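Long-range contacts in formyltransferase PseJ (Anoxybacillus kamchatkensis G10, PDB 6EDK), which belongs to the formyl transferase family and binds N-{4-[{[(6S)-2-amino-4-oxo-3,4,5,6,7,8-hexahydropteridin-6-yl]methyl}(formyl)amino]benzoyl}-L-glutamic acid in a pocket of its single chain: residues D105-W109 with D190-Y194; W100-A104 with G127-G131; W37-L42 with E159-M163; V66-Y72 with Q88-L93. All coordinates share one frame. Where two conformers were deposited one is given. Residue numbers count along the deposited sequence, not the author numbering.

Contact 1 of 4, residues D105-W109 with D190-Y194; sequences DPNLW and DKEKY
The first turn of a helix (106-109, continuing beyond) meets a loop whose residues 190-192 have helical backbone angles; the closest CA atoms, Asp105 and Lys191, are 8.1 Å apart. Asp105 sits at the N-cap position with phi/psi 47/48 and accepts the first-turn bond, Trp109 N to Asp105 O, 3.0 Å. Its carboxylate turns across the gap (chi1 m) into a salt bridge, Lys191 NZ to Asp105 OD2, 2.7 Å; the lysine (p, t, t, m) also donates to the Leu188 carbonyl. The aromatic part is centred on Trp109 (chi1 m, chi2 106°). Its indole edge meets the backbone, Trp109 CZ2 lying 3.5 Å from Asp190 O and 3.7 Å from Lys191 N, while Trp109 CH2 touches Tyr194 CE2 at 3.7 Å in an oblique pair, planes at 86°. Leu108 CD2 rests 4.0 Å from Lys191 CD. The loop after strand 185-186 is clasped to the start of helix 106-112, with His186 of that strand stacked on Trp109 and helix 147-169 packing against Asn107 and Leu108.

Contact 2 of 4, residues W100-A104 with G127-G131; sequences WNKGA and GLDTG. With 1YA (N-{4-[{[(6S)-2-amino-4-oxo-3,4,5,6,7,8-hexahydropteridin-6-yl]methyl}(formyl)amino]benzoyl}-L-glutamic acid), chain D.
Lys102 lays the aliphatic part of its side chain over the turn at 128-130: Lys102 CG is 3.7 Å from Asp129 O, the Lys102 and Asp129 CB atoms are 4.0 Å apart, and Lys102 CD reaches Thr130 CG2 at 4.0 Å. With chi1 m and chi2 t the chain runs along this backbone, and its NZ bonds to the carbonyl of Pro99. The CA atoms of Lys102 and Asp129 lie 5.5 Å apart, those of Gly103 and Leu128 6.5 Å. Lys102 is extended (phi/psi -57/150); Gly103, at 86/-139, has angles at which a CB would jam against the preceding carbonyl. Asp129 has a positive phi (63/25), chi1 m and chi2 -37°. Its carboxylate takes the hydrogen bond that joins the segments, Gly103 N to Asp129 OD2, 2.9 Å and 157°. A water gives a second link, 2.7 Å from Asp129 OD2 and 3.2 Å from Gly103 O. The same turn holds 1YA: Asp129 N donates to 1YA O4 at 2.9 Å, 1YA N3 makes a weak bond to Gly127 O at 2.8 Å, and Leu128 CD1 lies 3.3 Å from 1YA OE1. The Asp129 amide and, weakly, the Gly127 carbonyl thus meet the oxo and N3 of 1YA while the Asp129 carboxylate ties the turn to strand 102-103; Gly127, Leu128 and Asp129 belong to the 1YA pocket of this formyl transferase fold.

Contact 3 of 4, residues W37-L42 with E159-M163; sequences WLRDFL and EKLFM. With SO4 (sulfate ion), chain C.
Trp37, Met163 and Phe41 give up the most surface where two helical segments run nearly parallel, axes 12.3 Å apart at 12°. Phe41 and Met163 have CA atoms 8.1 Å apart, Leu38 and Glu159 8.7 Å. Met163 (m, t, m) reaches between both aromatic residues: its CG makes a CH-pi contact over the Phe41 face, 3.7 Å from the centroid, its SD a Met-aromatic contact over that face at 4.1 Å, and SD also meets Trp37 CZ3 obliquely at 3.7 Å. Trp37 (chi1 p) extends CZ2 to 3.5 Å from Glu159 CD, whose carboxylate bonds to Tyr72; Trp37 N donates to a sulfate ion, O4 at 3.3 Å. Phe41 (chi1 t) sets CZ 3.7 Å from Met163 CB and CE2 4.0 Å from Phe162 CE2. Phe162 also meets Leu38, CD1 to CE2 3.7 Å, and Leu42, CD2 to CZ 4.1 Å. Helices 36-43 and 147-169 therefore share one side of the six-stranded sheet, Leu42 and Phe162 both resting on Ile70 of strand 68-71.

Contact 4 of 4, residues V66-Y72 with Q88-L93; sequences VDFIISY and QRAINL. With 1YA (N-{4-[{[(6S)-2-amino-4-oxo-3,4,5,6,7,8-hexahydropteridin-6-yl]methyl}(formyl)amino]benzoyl}-L-glutamic acid), chain D.
Strands 68-71 and 90-94 are the two strands of a beta-alpha-beta unit with helix 80-85 between them, in a Rossmann-like sheet. They run parallel (68-71 and 90-93: axes 4.8 Å apart, crossing at -15°), with Ile69 beside Ala90, Ile70 beside Ile91 and Ser71 beside Asn92. Four backbone bonds join the facing edges, Ile69 and Ser71 each giving N and O: Ile69 N to Arg89 O 2.9 Å, Ile91 N to Ile69 O 3.0 Å, Ser71 N to Ile91 O 2.9 Å and Leu93 N to Ser71 O 3.0 Å. The other edge of 66-72 is satisfied by strand 27-31. Arg89 donates to Arg85 O, Asp67 accepts from Lys27 N, and Tyr72 OH pairs with Glu159. Ile70 and Ile91 share one face, CG1 to CG1 4.1 Å; Ile69 and Ala90 share the other, CB to CB 3.9 Å, with Ser71 and the ligand-pocket residue Asn92. Leu93 CD2 lies over the Tyr72 ring, 4.1 Å from its centroid.

In the fold
Contact 4 is the buried one, its backbone bonds joining central strands of the sheet. Contact 3, partly buried, lies against the face carrying Ile70 and Leu93: Phe162 touches both, and Glu159 OE2 probably hydrogen-bonds Tyr72 OH, so helix packing and strand pairing meet on that face, contact 4 nested in the loop that contact 3 closes. On the other face Asn92 meets Asp129 of contact 2, a surface contact combining one backbone-to-carboxylate bond, a water and the Lys102 chain, and both touch 1YA. Contact 1 is partly buried and held by an ion pair plus Trp109; its helix 106-112 follows strand 102-103 of contact 2, and Trp109 packs on Asn101 and Ala104. It lies across the chain's centre from contact 3, about 28 Å between centres.

Contact 1 of 4, residues D105-W109 with D190-Y194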
# COMPACT_ATOMS: atom_id res chain seq x y z
N ASP A 105 6.93 -3.82 -7.26
CA ASP A 105 8.28 -3.92 -6.73
C ASP A 105 8.84 -2.56 -6.26
O ASP A 105 9.98 -2.20 -6.56
CB ASP A 105 9.21 -4.52 -7.76
CG ASP A 105 8.70 -5.88 -8.25
OD1 ASP A 105 8.42 -6.73 -7.39
OD2 ASP A 105 8.58 -6.08 -9.47
N PRO A 106 8.07 -1.80 -5.48
CA PRO A 106 8.57 -0.47 -5.14
C PRO A 106 9.86 -0.49 -4.35
O PRO A 106 10.68 0.41 -4.53
CB PRO A 106 7.44 0.18 -4.34
CG PRO A 106 6.61 -1.03 -3.85
CD PRO A 106 6.73 -2.06 -4.96
N ASN A 107 10.06 -1.48 -3.48
CA ASN A 107 11.30 -1.49 -2.69
C ASN A 107 12.50 -1.64 -3.60
O ASN A 107 13.49 -0.91 -3.49
CB ASN A 107 11.23 -2.61 -1.67
CG ASN A 107 12.44 -2.68 -0.75
OD1 ASN A 107 12.86 -1.69 -0.14
ND2 ASN A 107 13.01 -3.88 -0.64
N LEU A 108 12.45 -2.63 -4.49
CA LEU A 108 13.56 -2.80 -5.44
C LEU A 108 13.80 -1.55 -6.27
O LEU A 108 14.93 -1.09 -6.40
CB LEU A 108 13.27 -4.00 -6.31
CG LEU A 108 14.30 -4.23 -7.48
CD1 LEU A 108 15.65 -4.53 -6.89
CD2 LEU A 108 13.77 -5.44 -8.27
N TRP A 109 12.75 -0.97 -6.83
CA TRP A 109 12.94 0.19 -7.71
C TRP A 109 13.44 1.41 -6.96
O TRP A 109 14.15 2.25 -7.56
CB TRP A 109 11.64 0.53 -8.43
CG TRP A 109 11.40 -0.40 -9.53
CD1 TRP A 109 10.50 -1.40 -9.57
CD2 TRP A 109 12.13 -0.44 -10.75
NE1 TRP A 109 10.61 -2.09 -10.78
CE2 TRP A 109 11.62 -1.51 -11.51
CE3 TRP A 109 13.19 0.33 -11.28
CZ2 TRP A 109 12.12 -1.84 -12.80
CZ3 TRP A 109 13.68 -0.00 -12.55
CH2 TRP A 109 13.13 -1.09 -13.28
N ASP A 190 9.01 -4.88 -15.54
CA ASP A 190 10.09 -3.93 -15.75
C ASP A 190 11.38 -4.35 -15.10
O ASP A 190 12.45 -3.92 -15.56
CB ASP A 190 9.65 -2.54 -15.25
CG ASP A 190 8.51 -1.96 -16.06
OD1 ASP A 190 8.20 -2.54 -17.11
OD2 ASP A 190 7.91 -0.95 -15.65
N LYS A 191 11.34 -5.18 -14.06
CA LYS A 191 12.57 -5.57 -13.38
C LYS A 191 13.38 -6.66 -14.10
O LYS A 191 14.53 -6.93 -13.69
CB LYS A 191 12.23 -6.05 -11.96
CG LYS A 191 11.37 -7.26 -11.85
CD LYS A 191 11.37 -7.77 -10.39
CE LYS A 191 10.38 -8.91 -10.13
NZ LYS A 191 8.99 -8.53 -10.47
N GLU A 192 12.85 -7.26 -15.17
CA GLU A 192 13.52 -8.42 -15.77
C GLU A 192 14.97 -8.14 -16.17
O GLU A 192 15.86 -8.96 -15.91
CB GLU A 192 12.73 -8.91 -16.98
CG GLU A 192 11.54 -9.80 -16.61
CD GLU A 192 11.99 -11.16 -16.07
OE1 GLU A 192 12.74 -11.90 -16.77
OE2 GLU A 192 11.60 -11.47 -14.92
N LYS A 193 15.24 -7.01 -16.79
CA LYS A 193 16.62 -6.78 -17.21
C LYS A 193 17.57 -6.54 -16.06
O LYS A 193 18.78 -6.40 -16.30
CB LYS A 193 16.69 -5.61 -18.19
CG LYS A 193 16.09 -4.32 -17.70
CD LYS A 193 15.47 -3.52 -18.84
CE LYS A 193 16.54 -3.03 -19.81
NZ LYS A 193 17.53 -2.13 -19.15
N TYR A 194 17.09 -6.49 -14.81
CA TYR A 194 17.95 -6.26 -13.67
C TYR A 194 18.07 -7.47 -12.76
O TYR A 194 18.93 -7.47 -11.86
CB TYR A 194 17.42 -5.05 -12.87
CG TYR A 194 17.45 -3.77 -13.68
CD1 TYR A 194 18.64 -3.11 -13.90
CD2 TYR A 194 16.30 -3.23 -14.22
CE1 TYR A 194 18.69 -1.93 -14.64
CE2 TYR A 194 16.34 -2.04 -14.96
CZ TYR A 194 17.54 -1.42 -15.16
OH TYR A 194 17.61 -0.25 -15.89

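Contact 2 of 4, residues W100-A104 with G127-G131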
# COMPACT_ATOMS: atom_id res chain seq x y z
N TRP A 100 6.76 8.51 -5.85
CA TRP A 100 7.77 7.61 -6.41
C TRP A 100 7.32 6.17 -6.25
O TRP A 100 6.66 5.80 -5.27
CB TRP A 100 9.14 7.84 -5.72
CG TRP A 100 9.70 9.17 -6.05
CD1 TRP A 100 10.45 9.47 -7.16
CD2 TRP A 100 9.51 10.39 -5.35
NE1 TRP A 100 10.74 10.81 -7.16
CE2 TRP A 100 10.17 11.40 -6.06
CE3 TRP A 100 8.85 10.73 -4.14
CZ2 TRP A 100 10.19 12.74 -5.66
CZ3 TRP A 100 8.86 12.04 -3.73
CH2 TRP A 100 9.51 13.04 -4.47
N ASN A 101 7.64 5.35 -7.24
CA ASN A 101 7.43 3.90 -7.17
C ASN A 101 5.98 3.51 -6.97
O ASN A 101 5.67 2.61 -6.21
CB ASN A 101 8.34 3.27 -6.11
CG ASN A 101 9.77 3.74 -6.27
OD1 ASN A 101 10.41 4.32 -5.35
ND2 ASN A 101 10.30 3.54 -7.46
N LYS A 102 5.09 4.17 -7.72
CA LYS A 102 3.80 3.59 -8.00
C LYS A 102 3.97 2.23 -8.67
O LYS A 102 4.96 1.95 -9.33
CB LYS A 102 2.94 4.51 -8.89
CG LYS A 102 2.59 5.85 -8.37
CD LYS A 102 2.00 6.73 -9.51
CE LYS A 102 3.01 7.76 -10.00
NZ LYS A 102 2.80 9.07 -9.22
N GLY A 103 3.00 1.35 -8.44
CA GLY A 103 3.03 0.04 -9.06
C GLY A 103 3.83 -1.03 -8.36
O GLY A 103 3.84 -1.12 -7.13
N ALA A 104 4.55 -1.82 -9.13
CA ALA A 104 5.14 -3.06 -8.68
C ALA A 104 6.55 -2.90 -8.15
O ALA A 104 7.29 -1.97 -8.51
CB ALA A 104 5.15 -4.06 -9.86
N GLY A 127 -6.92 5.24 -10.96
CA GLY A 127 -5.60 4.82 -11.36
C GLY A 127 -4.88 4.01 -10.29
O GLY A 127 -5.34 3.93 -9.15
N LEU A 128 -3.73 3.44 -10.68
CA LEU A 128 -2.94 2.60 -9.77
C LEU A 128 -2.03 3.47 -8.90
O LEU A 128 -1.06 4.06 -9.40
CB LEU A 128 -2.08 1.62 -10.55
CG LEU A 128 -2.81 0.73 -11.55
CD1 LEU A 128 -1.86 -0.32 -12.12
CD2 LEU A 128 -4.03 0.09 -10.88
N ASP A 129 -2.32 3.51 -7.60
CA ASP A 129 -1.50 4.18 -6.58
C ASP A 129 -1.41 5.67 -6.82
O ASP A 129 -0.50 6.30 -6.36
CB ASP A 129 -0.08 3.56 -6.51
CG ASP A 129 -0.11 2.08 -6.19
OD1 ASP A 129 -0.99 1.66 -5.38
OD2 ASP A 129 0.72 1.30 -6.73
N THR A 130 -2.41 6.25 -7.51
CA THR A 130 -2.46 7.67 -7.83
C THR A 130 -3.36 8.50 -6.93
O THR A 130 -3.32 9.74 -7.01
CB THR A 130 -2.92 7.84 -9.30
OG1 THR A 130 -4.00 6.94 -9.56
CG2 THR A 130 -1.82 7.49 -10.24
N GLY A 131 -4.15 7.89 -6.04
CA GLY A 131 -5.09 8.63 -5.21
C GLY A 131 -4.47 9.60 -4.19
O GLY A 131 -3.26 9.69 -3.99
N1 1YA D . -7.04 -0.45 -7.59
C2 1YA D . -7.23 0.97 -7.96
NA2 1YA D . -8.28 1.37 -8.88
N3 1YA D . -6.38 2.08 -7.39
C4 1YA D . -5.27 1.78 -6.47
O4 1YA D . -4.61 2.71 -6.06
C4A 1YA D . -5.08 0.34 -6.12
N5 1YA D . -4.11 0.02 -5.20
C6 1YA D . -3.67 -1.47 -5.26
C7 1YA D . -4.69 -2.38 -5.33
N8 1YA D . -5.85 -2.07 -6.34
C8A 1YA D . -6.00 -0.78 -6.66
C9 1YA D . -2.75 -1.55 -6.50
N10 1YA D . -2.12 -2.88 -6.66
C11 1YA D . -1.84 -4.50 -10.56
C12 1YA D . -2.53 -5.21 -9.60
C13 1YA D . -2.65 -4.68 -8.32
C14 1YA D . -2.05 -3.47 -8.03
C15 1YA D . -1.34 -2.77 -9.00
C16 1YA D . -1.24 -3.30 -10.28
C17 1YA D . -1.67 -5.07 -12.00
N 1YA D . -0.28 -4.99 -12.52
CA 1YA D . 0.13 -5.47 -13.86
CB 1YA D . -0.49 -4.57 -14.96
CG 1YA D . -0.92 -3.19 -14.43
CD 1YA D . -1.17 -2.18 -15.57
OE1 1YA D . -1.32 -0.96 -15.31
OE2 1YA D . -1.22 -2.58 -16.76
CT 1YA D . 1.68 -5.47 -13.93
O2 1YA D . 2.40 -5.05 -12.97
O1 1YA D . 2.26 -5.90 -14.96
C18 1YA D . -1.50 -3.60 -5.56
O5 1YA D . -1.52 -3.16 -4.46
O 1YA D . -2.57 -5.53 -12.59
O HOH W 1 0.67 -1.39 -6.75

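Contact 3 of 4, residues W37-L42 with E159-M163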
# COMPACT_ATOMS: atom_id res chain seq x y z
N TRP A 37 -3.96 -10.50 12.67
CA TRP A 37 -3.64 -9.41 13.58
C TRP A 37 -4.38 -8.14 13.19
O TRP A 37 -4.74 -7.33 14.06
CB TRP A 37 -2.10 -9.16 13.61
CG TRP A 37 -1.54 -8.58 12.31
CD1 TRP A 37 -0.98 -9.29 11.29
CD2 TRP A 37 -1.49 -7.24 11.93
NE1 TRP A 37 -0.65 -8.45 10.27
CE2 TRP A 37 -0.95 -7.18 10.65
CE3 TRP A 37 -1.93 -6.07 12.52
CZ2 TRP A 37 -0.84 -5.97 9.94
CZ3 TRP A 37 -1.80 -4.88 11.85
CH2 TRP A 37 -1.27 -4.84 10.57
N LEU A 38 -4.55 -7.89 11.89
CA LEU A 38 -5.23 -6.69 11.45
C LEU A 38 -6.75 -6.78 11.62
O LEU A 38 -7.40 -5.82 12.07
CB LEU A 38 -4.87 -6.43 9.99
CG LEU A 38 -5.46 -5.18 9.33
CD1 LEU A 38 -5.26 -3.96 10.13
CD2 LEU A 38 -4.85 -5.04 7.95
N ARG A 39 -7.31 -7.94 11.29
CA ARG A 39 -8.70 -8.19 11.64
C ARG A 39 -8.95 -7.92 13.10
O ARG A 39 -9.83 -7.13 13.46
CB ARG A 39 -9.07 -9.62 11.26
CG ARG A 39 -10.40 -10.09 11.84
CD ARG A 39 -10.62 -11.58 11.51
NE ARG A 39 -11.04 -11.77 10.12
CZ ARG A 39 -12.30 -11.57 9.69
NH1 ARG A 39 -13.25 -11.15 10.54
NH2 ARG A 39 -12.58 -11.77 8.40
N ASP A 40 -8.13 -8.52 13.98
CA ASP A 40 -8.34 -8.33 15.42
C ASP A 40 -8.21 -6.88 15.82
O ASP A 40 -8.95 -6.40 16.68
CB ASP A 40 -7.32 -9.16 16.23
CG ASP A 40 -7.61 -10.61 16.21
OD1 ASP A 40 -8.75 -11.00 15.88
OD2 ASP A 40 -6.69 -11.38 16.50
N PHE A 41 -7.19 -6.17 15.28
CA PHE A 41 -7.02 -4.76 15.63
C PHE A 41 -8.26 -3.96 15.27
O PHE A 41 -8.78 -3.17 16.07
CB PHE A 41 -5.76 -4.17 14.88
CG PHE A 41 -5.63 -2.67 15.01
CD1 PHE A 41 -5.04 -2.11 16.14
CD2 PHE A 41 -6.03 -1.83 14.00
CE1 PHE A 41 -4.91 -0.73 16.29
CE2 PHE A 41 -5.91 -0.45 14.14
CZ PHE A 41 -5.35 0.11 15.26
N LEU A 42 -8.77 -4.20 14.08
CA LEU A 42 -9.91 -3.43 13.61
C LEU A 42 -11.16 -3.78 14.46
O LEU A 42 -11.95 -2.90 14.80
CB LEU A 42 -10.18 -3.75 12.15
CG LEU A 42 -9.13 -3.20 11.15
CD1 LEU A 42 -9.43 -3.72 9.76
CD2 LEU A 42 -9.17 -1.72 11.19
N GLU A 159 2.47 -0.87 8.65
CA GLU A 159 1.52 -1.45 9.62
C GLU A 159 1.49 -0.60 10.85
O GLU A 159 0.44 -0.26 11.36
CB GLU A 159 1.88 -2.88 9.90
CG GLU A 159 1.83 -3.77 8.62
CD GLU A 159 2.33 -5.17 8.77
OE1 GLU A 159 2.77 -5.58 9.87
OE2 GLU A 159 2.30 -5.95 7.75
N LYS A 160 2.67 -0.14 11.32
CA LYS A 160 2.68 0.83 12.41
C LYS A 160 1.96 2.11 12.07
O LYS A 160 1.22 2.65 12.88
CB LYS A 160 4.15 1.10 12.77
CG LYS A 160 4.35 1.95 13.98
CD LYS A 160 5.84 2.21 14.33
CE LYS A 160 5.90 3.12 15.55
NZ LYS A 160 7.20 3.84 15.66
N LEU A 161 2.24 2.69 10.90
CA LEU A 161 1.66 3.97 10.52
C LEU A 161 0.14 3.85 10.43
O LEU A 161 -0.61 4.75 10.84
CB LEU A 161 2.23 4.37 9.14
CG LEU A 161 1.83 5.71 8.55
CD1 LEU A 161 2.35 6.89 9.38
CD2 LEU A 161 2.32 5.87 7.10
N PHE A 162 -0.32 2.71 9.93
CA PHE A 162 -1.78 2.49 9.82
C PHE A 162 -2.42 2.49 11.20
O PHE A 162 -3.42 3.18 11.47
CB PHE A 162 -2.03 1.17 9.14
CG PHE A 162 -3.51 0.83 9.15
CD1 PHE A 162 -4.36 1.51 8.36
CD2 PHE A 162 -3.98 -0.05 10.10
CE1 PHE A 162 -5.74 1.25 8.44
CE2 PHE A 162 -5.38 -0.28 10.20
CZ PHE A 162 -6.18 0.40 9.37
N MET A 163 -1.85 1.68 12.10
CA MET A 163 -2.45 1.58 13.46
C MET A 163 -2.33 2.88 14.19
O MET A 163 -3.21 3.23 15.00
CB MET A 163 -1.80 0.46 14.26
CG MET A 163 -2.10 -0.95 13.74
SD MET A 163 -1.61 -2.43 14.68
CE MET A 163 0.17 -2.39 14.43
S SO4 C . -1.41 -13.43 10.61
O1 SO4 C . -2.66 -13.85 9.93
O2 SO4 C . -0.61 -14.62 10.91
O3 SO4 C . -0.62 -12.54 9.74
O4 SO4 C . -1.70 -12.73 11.88

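Contact 4 of 4, residues V66-Y72 with Q88-L93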
# COMPACT_ATOMS: atom_id res chain seq x y z
N VAL A 66 -21.05 -2.52 3.03
CA VAL A 66 -19.67 -2.20 3.43
C VAL A 66 -19.55 -0.69 3.63
O VAL A 66 -19.89 0.10 2.75
CB VAL A 66 -18.68 -2.70 2.36
CG1 VAL A 66 -17.24 -2.06 2.59
CG2 VAL A 66 -18.63 -4.17 2.39
N ASP A 67 -19.00 -0.31 4.78
CA ASP A 67 -18.81 1.09 5.11
C ASP A 67 -17.42 1.61 4.70
O ASP A 67 -17.29 2.78 4.39
CB ASP A 67 -18.96 1.32 6.59
CG ASP A 67 -20.36 1.08 7.07
OD1 ASP A 67 -21.27 1.54 6.37
OD2 ASP A 67 -20.52 0.39 8.09
N PHE A 68 -16.40 0.73 4.67
CA PHE A 68 -15.01 1.17 4.47
C PHE A 68 -14.22 0.03 3.90
O PHE A 68 -14.46 -1.12 4.28
CB PHE A 68 -14.44 1.66 5.78
CG PHE A 68 -13.35 2.70 5.62
CD1 PHE A 68 -13.67 4.05 5.59
CD2 PHE A 68 -12.03 2.32 5.52
CE1 PHE A 68 -12.68 5.01 5.43
CE2 PHE A 68 -11.05 3.28 5.35
CZ PHE A 68 -11.38 4.63 5.31
N ILE A 69 -13.35 0.32 2.92
CA ILE A 69 -12.49 -0.69 2.31
C ILE A 69 -11.04 -0.36 2.65
O ILE A 69 -10.63 0.79 2.51
CB ILE A 69 -12.65 -0.72 0.78
CG1 ILE A 69 -14.14 -1.12 0.44
CG2 ILE A 69 -11.68 -1.65 0.19
CD1 ILE A 69 -14.46 -0.98 -1.01
N ILE A 70 -10.28 -1.37 3.09
CA ILE A 70 -8.83 -1.23 3.29
C ILE A 70 -8.15 -2.26 2.41
O ILE A 70 -8.36 -3.46 2.56
CB ILE A 70 -8.43 -1.43 4.77
CG1 ILE A 70 -9.08 -0.41 5.66
CG2 ILE A 70 -6.82 -1.32 4.90
CD1 ILE A 70 -8.99 -0.76 7.14
N SER A 71 -7.38 -1.81 1.42
CA SER A 71 -6.62 -2.78 0.65
C SER A 71 -5.15 -2.74 1.08
O SER A 71 -4.57 -1.66 1.25
CB SER A 71 -6.71 -2.59 -0.87
OG SER A 71 -6.17 -1.41 -1.37
N TYR A 72 -4.57 -3.90 1.25
CA TYR A 72 -3.18 -4.06 1.75
C TYR A 72 -2.70 -5.34 1.09
O TYR A 72 -3.00 -6.44 1.56
CB TYR A 72 -3.14 -4.13 3.26
CG TYR A 72 -1.72 -4.27 3.84
CD1 TYR A 72 -0.63 -3.90 3.09
CD2 TYR A 72 -1.51 -4.79 5.13
CE1 TYR A 72 0.68 -4.04 3.61
CE2 TYR A 72 -0.19 -4.92 5.63
CZ TYR A 72 0.86 -4.54 4.88
OH TYR A 72 2.19 -4.64 5.33
N GLN A 88 -13.78 8.41 -0.80
CA GLN A 88 -13.45 8.82 0.57
C GLN A 88 -13.78 7.74 1.60
O GLN A 88 -13.78 7.97 2.82
CB GLN A 88 -14.09 10.17 0.92
CG GLN A 88 -13.64 11.35 -0.03
CD GLN A 88 -12.13 11.73 0.09
OE1 GLN A 88 -11.30 11.43 -0.79
NE2 GLN A 88 -11.79 12.40 1.19
N ARG A 89 -13.95 6.50 1.13
CA ARG A 89 -14.21 5.39 2.02
C ARG A 89 -13.36 4.19 1.66
O ARG A 89 -13.66 3.09 2.13
CB ARG A 89 -15.70 5.00 1.99
CG ARG A 89 -16.67 6.08 2.43
CD ARG A 89 -18.15 5.53 2.53
NE ARG A 89 -18.71 5.17 1.22
CZ ARG A 89 -19.61 4.20 1.03
NH1 ARG A 89 -20.05 3.48 2.06
NH2 ARG A 89 -20.06 3.93 -0.20
N ALA A 90 -12.35 4.36 0.81
CA ALA A 90 -11.48 3.25 0.42
C ALA A 90 -10.02 3.72 0.40
O ALA A 90 -9.68 4.65 -0.34
CB ALA A 90 -11.83 2.73 -0.94
N ILE A 91 -9.16 3.03 1.15
CA ILE A 91 -7.75 3.39 1.26
C ILE A 91 -6.88 2.21 0.87
O ILE A 91 -7.31 1.08 0.97
CB ILE A 91 -7.36 3.87 2.64
CG1 ILE A 91 -7.41 2.77 3.71
CG2 ILE A 91 -8.15 5.07 3.10
CD1 ILE A 91 -7.10 3.22 5.04
N ASN A 92 -5.60 2.48 0.54
CA ASN A 92 -4.66 1.45 0.16
C ASN A 92 -3.34 1.76 0.92
O ASN A 92 -3.04 2.95 1.16
CB ASN A 92 -4.38 1.46 -1.32
CG ASN A 92 -3.41 0.37 -1.77
OD1 ASN A 92 -3.64 -0.81 -1.56
ND2 ASN A 92 -2.31 0.77 -2.43
N LEU A 93 -2.69 0.69 1.36
CA LEU A 93 -1.37 0.71 2.04
C LEU A 93 -0.30 0.26 1.05
O LEU A 93 -0.24 -0.92 0.65
CB LEU A 93 -1.34 -0.21 3.25
CG LEU A 93 -2.04 0.24 4.51
CD1 LEU A 93 -3.45 0.76 4.33
CD2 LEU A 93 -2.04 -0.84 5.57
N1 1YA D . -7.04 -0.45 -7.59
C2 1YA D . -7.23 0.97 -7.96
NA2 1YA D . -8.28 1.37 -8.88
N3 1YA D . -6.38 2.08 -7.39
C4 1YA D . -5.27 1.78 -6.47
O4 1YA D . -4.61 2.71 -6.06
C4A 1YA D . -5.08 0.34 -6.12
N5 1YA D . -4.11 0.02 -5.20
C6 1YA D . -3.67 -1.47 -5.26
C7 1YA D . -4.69 -2.38 -5.33
N8 1YA D . -5.85 -2.07 -6.34
C8A 1YA D . -6.00 -0.78 -6.66
C9 1YA D . -2.75 -1.55 -6.50
N10 1YA D . -2.12 -2.88 -6.66
C11 1YA D . -1.84 -4.50 -10.56
C12 1YA D . -2.53 -5.21 -9.60
C13 1YA D . -2.65 -4.68 -8.32
C14 1YA D . -2.05 -3.47 -8.03
C15 1YA D . -1.34 -2.77 -9.00
C16 1YA D . -1.24 -3.30 -10.28
C17 1YA D . -1.67 -5.07 -12.00
N 1YA D . -0.28 -4.99 -12.52
CA 1YA D . 0.13 -5.47 -13.86
CB 1YA D . -0.49 -4.57 -14.96
CG 1YA D . -0.92 -3.19 -14.43
CD 1YA D . -1.17 -2.18 -15.57
OE1 1YA D . -1.32 -0.96 -15.31
OE2 1YA D . -1.22 -2.58 -16.76
CT 1YA D . 1.68 -5.47 -13.93
O2 1YA D . 2.40 -5.05 -12.97
O1 1YA D . 2.26 -5.90 -14.96
C18 1YA D . -1.50 -3.60 -5.56
O5 1YA D . -1.52 -3.16 -4.46
O 1YA D . -2.57 -5.53 -12.59